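Local coordinates for putative sugar binding protein (Bacteroides vulgatus ATCC 8482, PDB 3KEZ) that probably binds sugars at the outer membrane as a calcium-containing member of the SusD family, at residues 235-243 with 299-307; 285-295 with 412-422. All coordinates share one frame; numbering follows the deposited sequence. Where two conformers were deposited one is given.

Overall arrangement
The four segments alternate along the chain: 235-243, then 285-295, 299-307 and 412-422, so contact 1 and contact 2 interlock in sequence. Their centres lie 19 Å apart on the same side of the chain's centre. Helix 288-295 of contact 2 runs almost directly into the 3-10 segment and strand 306-309 of contact 1, and the two meet through apolar packing, with Leu-306 CD1 3.8 Å from Tyr-291 CD1 and Leu-303 CD2 3.9 Å from Leu-294 CG. Contact 1 is buried and comes closer to the calcium site, whereas contact 2 is partly buried, away from that site. Together they pack one continuous run, 285-307, against two parts of the chain distant in sequence.

Contact 1: 235-243 with 299-307; sequences TNEEYPTAW and KDVRLKILS
The Tyr-239 ring lies obliquely to Val-301 and Arg-302: Val-301 CG1 makes an off-centre CH-pi contact 4.3 Å from the ring centroid, and Arg-302 CG is 3.5 Å from Tyr-239 CE1. Trp-243 NE1 sits over one face of the tyrosine, displaced toward its rim, while Tyr-239 CD1 lies in plane at the edge of the indole. The Arg-302 guanidinium stands nearly perpendicular to the tyrosine ring (88°) and has Asp-300 in plane at its edge, held side-on by NE to OD1 and by NH2 to OD2 (2.8 Å). Arg-302 NH1 makes salt bridges to Glu-387 and Glu-391, and Glu-391 also bonds Tyr-239 OH. With an alanine in place of Arg-302, Asp-300 would probably lose its two-nitrogen grip, both glutamates this positive charge, and the Tyr-239 ring the packing of CG. Val-301 CG1 sits between the backbone N and the carbonyl carbon (chi1 79°), which turns it to the tyrosine; CG2 meets Pro-240 CG (3.9 Å) and Asn-236 O. Lys-304 runs alongside Pro-240, and Ile-305 CG2 is 3.7 Å from Trp-243 NE1. No direct hydrogen bond crosses the interface; one water joins Asn-236 ND2, which also bonds Arg-367 O, to Lys-299 O, and another joins Pro-240 O to Lys-304 O. Trp-243 lies near the calcium site, its side chain about 8 Å from that of the ligand Asn-331. A helical turn, 239-242, packs on a 3-10 segment opened by an Asx turn (Arg-302 N to Asp-300 OD1), beside helix 354-368 and tied by salt bridges to helix 381-392 of the SusD fold.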
loop_
_atom_site.group_PDB
_atom_site.type_symbol
_atom_site.label_atom_id
_atom_site.label_comp_id
_atom_site.label_asym_id
_atom_site.label_seq_id
_atom_site.Cartn_x
_atom_site.Cartn_y
_atom_site.Cartn_z
ATOM N N THR A 235 1.145 -7.614 -19.985
ATOM C CA THR A 235 1.260 -6.990 -21.302
ATOM C C THR A 235 0.173 -5.924 -21.511
ATOM O O THR A 235 -0.844 -5.878 -20.800
ATOM C CB THR A 235 1.142 -8.005 -22.437
ATOM O OG1 THR A 235 -0.190 -8.525 -22.449
ATOM C CG2 THR A 235 2.153 -9.168 -22.268
ATOM N N ASN A 236 0.395 -5.064 -22.487
ATOM C CA ASN A 236 -0.628 -4.096 -22.905
ATOM C C ASN A 236 -1.959 -4.807 -23.191
ATOM O O ASN A 236 -3.009 -4.371 -22.761
ATOM C CB ASN A 236 -0.113 -3.352 -24.133
ATOM C CG ASN A 236 -1.086 -2.371 -24.683
ATOM O OD1 ASN A 236 -1.841 -2.704 -25.610
ATOM N ND2 ASN A 236 -1.061 -1.136 -24.171
ATOM N N GLU A 237 -1.893 -5.938 -23.888
ATOM C CA GLU A 237 -3.086 -6.754 -24.167
ATOM C C GLU A 237 -3.781 -7.364 -22.934
ATOM O O GLU A 237 -5.005 -7.404 -22.867
ATOM C CB GLU A 237 -2.721 -7.868 -25.148
ATOM C CG GLU A 237 -3.925 -8.600 -25.682
ATOM C CD GLU A 237 -3.586 -9.537 -26.805
ATOM O OE1 GLU A 237 -2.536 -9.332 -27.466
ATOM O OE2 GLU A 237 -4.389 -10.472 -27.042
ATOM N N GLU A 238 -3.000 -7.820 -21.966
ATOM C CA GLU A 238 -3.521 -8.427 -20.739
ATOM C C GLU A 238 -4.112 -7.405 -19.778
ATOM O O GLU A 238 -5.053 -7.712 -19.029
ATOM C CB GLU A 238 -2.391 -9.137 -20.012
ATOM C CG GLU A 238 -1.937 -10.413 -20.689
ATOM C CD GLU A 238 -0.570 -10.925 -20.235
ATOM O OE1 GLU A 238 0.173 -10.229 -19.510
ATOM O OE2 GLU A 238 -0.226 -12.053 -20.645
ATOM N N TYR A 239 -3.567 -6.195 -19.793
ATOM C CA TYR A 239 -3.773 -5.242 -18.686
ATOM C C TYR A 239 -5.237 -5.011 -18.300
ATOM O O TYR A 239 -5.567 -5.045 -17.114
ATOM C CB TYR A 239 -3.114 -3.915 -18.989
ATOM C CG TYR A 239 -2.925 -3.028 -17.798
ATOM C CD1 TYR A 239 -3.911 -2.115 -17.401
ATOM C CD2 TYR A 239 -1.752 -3.057 -17.091
ATOM C CE1 TYR A 239 -3.708 -1.245 -16.329
ATOM C CE2 TYR A 239 -1.545 -2.225 -16.025
ATOM C CZ TYR A 239 -2.520 -1.308 -15.639
ATOM O OH TYR A 239 -2.269 -0.494 -14.575
ATOM N N PRO A 240 -6.122 -4.803 -19.290
ATOM C CA PRO A 240 -7.501 -4.465 -18.916
ATOM C C PRO A 240 -8.217 -5.555 -18.096
ATOM O O PRO A 240 -9.093 -5.222 -17.312
ATOM C CB PRO A 240 -8.183 -4.256 -20.266
ATOM C CG PRO A 240 -7.075 -3.898 -21.215
ATOM C CD PRO A 240 -5.892 -4.697 -20.739
ATOM N N THR A 241 -7.861 -6.831 -18.274
ATOM C CA THR A 241 -8.559 -7.918 -17.572
ATOM C C THR A 241 -7.706 -8.755 -16.614
ATOM O O THR A 241 -8.248 -9.638 -15.931
ATOM C CB THR A 241 -9.258 -8.904 -18.558
ATOM O OG1 THR A 241 -8.269 -9.556 -19.361
ATOM C CG2 THR A 241 -10.278 -8.173 -19.437
ATOM N N ALA A 242 -6.400 -8.479 -16.551
ATOM C CA ALA A 242 -5.459 -9.334 -15.818
ATOM C C ALA A 242 -5.790 -9.316 -14.307
ATOM O O ALA A 242 -5.544 -10.288 -13.583
ATOM C CB ALA A 242 -4.005 -8.853 -16.048
ATOM N N TRP A 243 -6.353 -8.193 -13.875
ATOM C CA TRP A 243 -6.799 -7.965 -12.507
ATOM C C TRP A 243 -7.795 -9.011 -11.981
ATOM O O TRP A 243 -7.899 -9.198 -10.769
ATOM C CB TRP A 243 -7.477 -6.593 -12.415
ATOM C CG TRP A 243 -6.638 -5.504 -12.953
ATOM C CD1 TRP A 243 -6.583 -5.072 -14.250
ATOM C CD2 TRP A 243 -5.685 -4.724 -12.227
ATOM N NE1 TRP A 243 -5.642 -4.069 -14.376
ATOM C CE2 TRP A 243 -5.087 -3.835 -13.146
ATOM C CE3 TRP A 243 -5.282 -4.685 -10.882
ATOM C CZ2 TRP A 243 -4.106 -2.926 -12.770
ATOM C CZ3 TRP A 243 -4.319 -3.777 -10.516
ATOM C CH2 TRP A 243 -3.740 -2.907 -11.458
ATOM N N LYS A 299 -4.633 6.491 -26.171
ATOM C CA LYS A 299 -4.324 5.060 -26.330
ATOM C C LYS A 299 -3.715 4.447 -25.082
ATOM O O LYS A 299 -3.252 3.295 -25.094
ATOM C CB LYS A 299 -3.456 4.841 -27.552
ATOM C CG LYS A 299 -4.222 5.192 -28.831
ATOM C CD LYS A 299 -3.320 5.179 -30.033
ATOM C CE LYS A 299 -4.103 5.479 -31.275
ATOM N NZ LYS A 299 -5.355 4.680 -31.331
ATOM N N ASP A 300 -3.752 5.192 -23.985
ATOM C CA ASP A 300 -3.191 4.712 -22.735
ATOM C C ASP A 300 -4.049 3.538 -22.281
ATOM O O ASP A 300 -5.270 3.688 -22.073
ATOM C CB ASP A 300 -3.148 5.854 -21.685
ATOM C CG ASP A 300 -2.356 5.480 -20.438
ATOM O OD1 ASP A 300 -2.589 4.376 -19.888
ATOM O OD2 ASP A 300 -1.482 6.256 -20.022
ATOM N N VAL A 301 -3.434 2.364 -22.115
ATOM C CA VAL A 301 -4.220 1.153 -21.782
ATOM C C VAL A 301 -4.932 1.292 -20.428
ATOM O O VAL A 301 -5.961 0.665 -20.194
ATOM C CB VAL A 301 -3.355 -0.109 -21.795
ATOM C CG1 VAL A 301 -2.559 -0.211 -20.507
ATOM C CG2 VAL A 301 -4.207 -1.358 -22.063
ATOM N N ARG A 302 -4.456 2.166 -19.548
ATOM C CA ARG A 302 -5.095 2.292 -18.250
ATOM C C ARG A 302 -6.471 2.977 -18.318
ATOM O O ARG A 302 -7.282 2.849 -17.400
ATOM C CB ARG A 302 -4.148 2.984 -17.257
ATOM C CG ARG A 302 -2.916 2.123 -16.981
ATOM C CD ARG A 302 -1.744 2.897 -16.396
ATOM N NE ARG A 302 -1.220 3.902 -17.324
ATOM C CZ ARG A 302 0.028 4.376 -17.293
ATOM N NH1 ARG A 302 0.923 3.936 -16.394
ATOM N NH2 ARG A 302 0.375 5.306 -18.152
ATOM N N LEU A 303 -6.748 3.694 -19.409
ATOM C CA LEU A 303 -8.110 4.167 -19.648
ATOM C C LEU A 303 -9.085 2.981 -19.683
ATOM O O LEU A 303 -10.231 3.129 -19.265
ATOM C CB LEU A 303 -8.222 4.986 -20.941
ATOM C CG LEU A 303 -7.528 6.352 -20.941
ATOM C CD1 LEU A 303 -7.315 6.892 -22.368
ATOM C CD2 LEU A 303 -8.400 7.287 -20.108
ATOM N N LYS A 304 -8.623 1.799 -20.104
ATOM C CA LYS A 304 -9.526 0.648 -20.211
ATOM C C LYS A 304 -9.880 -0.055 -18.899
ATOM O O LYS A 304 -10.618 -1.042 -18.913
ATOM C CB LYS A 304 -8.938 -0.369 -21.181
ATOM C CG LYS A 304 -8.945 0.095 -22.617
ATOM C CD LYS A 304 -8.196 -0.898 -23.494
ATOM C CE LYS A 304 -8.376 -0.589 -24.976
ATOM N NZ LYS A 304 -7.914 -1.725 -25.815
ATOM N N ILE A 305 -9.349 0.422 -17.774
ATOM C CA ILE A 305 -9.754 -0.092 -16.468
ATOM C C ILE A 305 -10.628 0.904 -15.718
ATOM O O ILE A 305 -10.822 0.774 -14.513
ATOM C CB ILE A 305 -8.570 -0.587 -15.581
ATOM C CG1 ILE A 305 -7.527 0.497 -15.264
ATOM C CG2 ILE A 305 -7.938 -1.849 -16.188
ATOM C CD1 ILE A 305 -8.075 1.657 -14.406
ATOM N N LEU A 306 -11.146 1.884 -16.442
ATOM C CA LEU A 306 -12.105 2.822 -15.917
ATOM C C LEU A 306 -13.494 2.305 -16.266
ATOM O O LEU A 306 -13.749 1.883 -17.382
ATOM C CB LEU A 306 -11.875 4.216 -16.510
ATOM C CG LEU A 306 -10.556 4.970 -16.220
ATOM C CD1 LEU A 306 -10.722 6.400 -16.791
ATOM C CD2 LEU A 306 -10.208 4.931 -14.685
ATOM N N SER A 307 -14.371 2.320 -15.274
ATOM C CA SER A 307 -15.773 1.910 -15.419
ATOM C C SER A 307 -16.624 3.141 -15.222
ATOM O O SER A 307 -16.616 3.758 -14.163
ATOM C CB SER A 307 -16.184 0.869 -14.386
ATOM O OG SER A 307 -15.639 -0.389 -14.686
HETATM O O HOH W 1 -2.234 0.945 -25.802
HETATM O O HOH W 2 -11.619 -3.855 -17.765
#

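Contact 2: 285-295 with 412-422; sequences CITCSFYQLLK and IDVKDSDINKT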
loop_
_atom_site.group_PDB
_atom_site.type_symbol
_atom_site.label_atom_id
_atom_site.label_comp_id
_atom_site.label_asym_id
_atom_site.label_seq_id
_atom_site.Cartn_x
_atom_site.Cartn_y
_atom_site.Cartn_z
ATOM N N CYS A 285 -14.372 7.630 -6.554
ATOM C CA CYS A 285 -14.164 7.698 -8.012
ATOM C C CYS A 285 -12.911 8.527 -8.329
ATOM O O CYS A 285 -12.299 9.131 -7.426
ATOM C CB CYS A 285 -15.371 8.343 -8.673
ATOM S SG CYS A 285 -15.662 10.035 -8.109
ATOM N N ILE A 286 -12.530 8.574 -9.603
ATOM C CA ILE A 286 -11.409 9.427 -9.998
ATOM C C ILE A 286 -11.864 10.889 -10.016
ATOM O O ILE A 286 -13.032 11.173 -10.216
ATOM C CB ILE A 286 -10.810 9.061 -11.356
ATOM C CG1 ILE A 286 -11.779 9.344 -12.496
ATOM C CG2 ILE A 286 -10.277 7.615 -11.369
ATOM C CD1 ILE A 286 -11.235 8.955 -13.869
ATOM N N THR A 287 -10.936 11.815 -9.771
ATOM C CA THR A 287 -11.212 13.233 -9.935
ATOM C C THR A 287 -11.199 13.599 -11.434
ATOM O O THR A 287 -10.626 12.873 -12.258
ATOM C CB THR A 287 -10.188 14.087 -9.195
ATOM O OG1 THR A 287 -8.888 13.677 -9.627
ATOM C CG2 THR A 287 -10.328 13.897 -7.622
ATOM N N CYS A 288 -11.832 14.709 -11.790
ATOM C CA CYS A 288 -11.767 15.177 -13.182
ATOM C C CYS A 288 -10.352 15.451 -13.659
ATOM O O CYS A 288 -9.990 15.136 -14.802
ATOM C CB CYS A 288 -12.600 16.432 -13.354
ATOM S SG CYS A 288 -14.386 16.105 -13.167
ATOM N N SER A 289 -9.566 16.092 -12.804
ATOM C CA SER A 289 -8.172 16.387 -13.142
ATOM C C SER A 289 -7.375 15.105 -13.453
ATOM O O SER A 289 -6.559 15.103 -14.373
ATOM C CB SER A 289 -7.462 17.190 -12.039
ATOM O OG SER A 289 -7.502 16.569 -10.757
ATOM N N PHE A 290 -7.625 14.019 -12.718
ATOM C CA PHE A 290 -6.901 12.780 -13.001
ATOM C C PHE A 290 -7.393 12.143 -14.323
ATOM O O PHE A 290 -6.595 11.667 -15.118
ATOM C CB PHE A 290 -7.021 11.753 -11.892
ATOM C CG PHE A 290 -6.367 10.442 -12.247
ATOM C CD1 PHE A 290 -5.002 10.315 -12.191
ATOM C CD2 PHE A 290 -7.112 9.368 -12.679
ATOM C CE1 PHE A 290 -4.387 9.103 -12.518
ATOM C CE2 PHE A 290 -6.515 8.194 -13.034
ATOM C CZ PHE A 290 -5.129 8.058 -12.941
ATOM N N TYR A 291 -8.705 12.136 -14.533
ATOM C CA TYR A 291 -9.256 11.683 -15.817
ATOM C C TYR A 291 -8.649 12.452 -16.996
ATOM O O TYR A 291 -8.240 11.846 -17.997
ATOM C CB TYR A 291 -10.776 11.781 -15.812
ATOM C CG TYR A 291 -11.445 11.291 -17.068
ATOM C CD1 TYR A 291 -11.135 10.051 -17.606
ATOM C CD2 TYR A 291 -12.375 12.083 -17.732
ATOM C CE1 TYR A 291 -11.745 9.590 -18.748
ATOM C CE2 TYR A 291 -12.996 11.639 -18.895
ATOM C CZ TYR A 291 -12.680 10.398 -19.390
ATOM O OH TYR A 291 -13.274 9.978 -20.516
ATOM N N GLN A 292 -8.562 13.782 -16.865
ATOM C CA GLN A 292 -7.964 14.611 -17.919
ATOM C C GLN A 292 -6.469 14.340 -18.149
ATOM O O GLN A 292 -6.029 14.257 -19.307
ATOM C CB GLN A 292 -8.240 16.072 -17.670
ATOM C CG GLN A 292 -9.737 16.343 -17.870
ATOM C CD GLN A 292 -10.148 17.758 -17.572
ATOM O OE1 GLN A 292 -9.368 18.565 -17.039
ATOM N NE2 GLN A 292 -11.414 18.062 -17.871
ATOM N N LEU A 293 -5.710 14.166 -17.073
ATOM C CA LEU A 293 -4.303 13.725 -17.161
ATOM C C LEU A 293 -4.185 12.386 -17.887
ATOM O O LEU A 293 -3.324 12.218 -18.764
ATOM C CB LEU A 293 -3.686 13.643 -15.743
ATOM C CG LEU A 293 -2.548 12.681 -15.313
ATOM C CD1 LEU A 293 -2.224 12.953 -13.886
ATOM C CD2 LEU A 293 -2.870 11.217 -15.400
ATOM N N LEU A 294 -5.052 11.429 -17.526
ATOM C CA LEU A 294 -4.932 10.073 -18.047
ATOM C C LEU A 294 -5.298 10.074 -19.527
ATOM O O LEU A 294 -4.615 9.451 -20.338
ATOM C CB LEU A 294 -5.771 9.055 -17.249
ATOM C CG LEU A 294 -5.540 7.557 -17.527
ATOM C CD1 LEU A 294 -4.092 7.138 -17.286
ATOM C CD2 LEU A 294 -6.519 6.629 -16.736
ATOM N N LYS A 295 -6.347 10.813 -19.892
ATOM C CA LYS A 295 -6.794 10.789 -21.263
ATOM C C LYS A 295 -6.006 11.693 -22.218
ATOM O O LYS A 295 -6.269 11.667 -23.429
ATOM C CB LYS A 295 -8.294 11.038 -21.342
ATOM C CG LYS A 295 -8.773 12.449 -21.160
ATOM C CD LYS A 295 -10.333 12.404 -21.061
ATOM C CE LYS A 295 -11.025 13.393 -21.958
ATOM N NZ LYS A 295 -11.602 14.566 -21.225
ATOM N N ILE A 412 -7.701 20.127 -8.048
ATOM C CA ILE A 412 -8.021 21.085 -9.120
ATOM C C ILE A 412 -9.521 21.008 -9.428
ATOM O O ILE A 412 -10.056 19.943 -9.765
ATOM C CB ILE A 412 -7.236 20.786 -10.427
ATOM C CG1 ILE A 412 -5.786 20.369 -10.133
ATOM C CG2 ILE A 412 -7.260 21.993 -11.372
ATOM C CD1 ILE A 412 -5.032 21.347 -9.310
ATOM N N ASP A 413 -10.242 22.097 -9.284
ATOM C CA ASP A 413 -11.673 21.963 -9.530
ATOM C C ASP A 413 -11.957 22.232 -10.994
ATOM O O ASP A 413 -12.363 23.312 -11.356
ATOM C CB ASP A 413 -12.524 22.827 -8.592
ATOM C CG ASP A 413 -13.927 22.207 -8.334
ATOM O OD1 ASP A 413 -14.130 20.948 -8.457
ATOM O OD2 ASP A 413 -14.831 23.002 -8.040
ATOM N N VAL A 414 -11.660 21.252 -11.830
ATOM C CA VAL A 414 -11.970 21.310 -13.257
ATOM C C VAL A 414 -13.145 20.378 -13.512
ATOM O O VAL A 414 -13.347 19.416 -12.765
ATOM C CB VAL A 414 -10.776 20.911 -14.149
ATOM C CG1 VAL A 414 -9.743 22.009 -14.147
ATOM C CG2 VAL A 414 -10.150 19.586 -13.691
ATOM N N LYS A 415 -13.940 20.695 -14.535
ATOM C CA LYS A 415 -15.084 19.877 -14.890
ATOM C C LYS A 415 -14.811 19.071 -16.162
ATOM O O LYS A 415 -13.955 19.427 -16.976
ATOM C CB LYS A 415 -16.354 20.732 -15.070
ATOM C CG LYS A 415 -16.866 21.499 -13.812
ATOM C CD LYS A 415 -16.824 20.670 -12.502
ATOM C CE LYS A 415 -17.506 21.394 -11.308
ATOM N NZ LYS A 415 -16.657 22.429 -10.656
ATOM N N ASP A 416 -15.531 17.968 -16.309
ATOM C CA ASP A 416 -15.475 17.185 -17.531
ATOM C C ASP A 416 -16.862 16.654 -17.850
ATOM O O ASP A 416 -17.509 16.074 -16.979
ATOM C CB ASP A 416 -14.496 16.022 -17.355
ATOM C CG ASP A 416 -14.062 15.412 -18.689
ATOM O OD1 ASP A 416 -14.900 14.808 -19.388
ATOM O OD2 ASP A 416 -12.870 15.540 -19.029
ATOM N N SER A 417 -17.296 16.802 -19.102
ATOM C CA SER A 417 -18.617 16.370 -19.484
ATOM C C SER A 417 -18.729 14.839 -19.620
ATOM O O SER A 417 -19.837 14.325 -19.659
ATOM C CB SER A 417 -19.048 17.086 -20.768
ATOM O OG SER A 417 -18.073 16.918 -21.776
ATOM N N ASP A 418 -17.618 14.102 -19.652
ATOM C CA ASP A 418 -17.701 12.613 -19.678
ATOM C C ASP A 418 -18.026 12.056 -18.295
ATOM O O ASP A 418 -18.458 10.905 -18.175
ATOM C CB ASP A 418 -16.393 11.955 -20.127
ATOM C CG ASP A 418 -16.100 12.109 -21.613
ATOM O OD1 ASP A 418 -17.046 12.291 -22.405
ATOM O OD2 ASP A 418 -14.882 11.984 -21.955
ATOM N N ILE A 419 -17.748 12.847 -17.253
ATOM C CA ILE A 419 -18.028 12.462 -15.873
ATOM C C ILE A 419 -18.623 13.666 -15.160
ATOM O O ILE A 419 -18.011 14.254 -14.265
ATOM C CB ILE A 419 -16.777 11.926 -15.152
ATOM C CG1 ILE A 419 -15.565 12.883 -15.277
ATOM C CG2 ILE A 419 -16.475 10.539 -15.676
ATOM C CD1 ILE A 419 -14.333 12.361 -14.604
ATOM N N ASN A 420 -19.846 14.009 -15.574
ATOM C CA ASN A 420 -20.403 15.332 -15.304
ATOM C C ASN A 420 -20.950 15.511 -13.911
ATOM O O ASN A 420 -21.366 16.607 -13.575
ATOM C CB ASN A 420 -21.446 15.756 -16.370
ATOM C CG ASN A 420 -22.721 14.934 -16.330
ATOM O OD1 ASN A 420 -23.085 14.377 -15.299
ATOM N ND2 ASN A 420 -23.419 14.875 -17.454
ATOM N N LYS A 421 -20.956 14.460 -13.092
ATOM C CA LYS A 421 -21.334 14.603 -11.677
ATOM C C LYS A 421 -20.150 14.609 -10.716
ATOM O O LYS A 421 -20.328 14.752 -9.504
ATOM C CB LYS A 421 -22.331 13.511 -11.274
ATOM C CG LYS A 421 -23.708 13.698 -11.898
ATOM C CD LYS A 421 -24.650 12.544 -11.586
ATOM C CE LYS A 421 -25.946 12.694 -12.376
ATOM N NZ LYS A 421 -26.585 11.393 -12.619
ATOM N N THR A 422 -18.941 14.464 -11.245
ATOM C CA THR A 422 -17.754 14.431 -10.418
ATOM C C THR A 422 -17.268 15.852 -10.164
ATOM O O THR A 422 -16.890 16.563 -11.093
ATOM C CB THR A 422 -16.612 13.665 -11.144
ATOM O OG1 THR A 422 -17.048 12.351 -11.505
ATOM C CG2 THR A 422 -15.334 13.602 -10.275
HETATM O O HOH W 3 -15.391 10.247 -11.747
HETATM O O HOH W 4 -10.689 17.387 -10.359
HETATM O O HOH W 5 -8.197 17.125 -8.203
HETATM O O HOH W 6 -14.747 15.353 -21.814
#
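Tyr-291, Gln-292 and Lys-295 of helix 288-295 converge on Asp-416, whose loop within the SusD family region packs along the helix from Cys-288 to Lys-295. Thr-287, which also bonds Asp-53 O, is the N-cap, with a weak bond from Phe-290 N. Asp-416 OD2 takes two donors. Lys-295 NZ arrives from the opposite direction on the syn lone pair in a salt bridge of 2.7 Å, and Gln-292 NE2 bonds on the anti side, 3.1 Å away and 24° out of the carboxylate plane. The same NE2 makes a weak second bond to Lys-415 O. Lys-295, bent at chi3 and chi4, lays CD over one face of the Tyr-291 ring. The Tyr-291 side chain runs across both aspartates at about a right angle, its ring plane turned 65° from the Asp-418 carboxylate, with Asp-418 OD2 in plane at the ring edge and 2.9 Å from Tyr-291 OH. The nearby lysine would probably favour charged carboxylates here. Nearer the helix start, Ile-419 CD1 meets Tyr-291 CD2 obliquely at 3.7 Å and also touches Cys-288 SG. That SG, anti to its carbonyl carbon (chi1 -68°), is brought 3.3 Å from Thr-422 O, with Val-414 O also close, roughly perpendicular to it. Val-414 CG2 rests against Ser-289 and Gln-292. Asp-416 OD1 meanwhile closes an Asx turn, accepting from Asp-418 N at 2.8 Å through its anti lone pair.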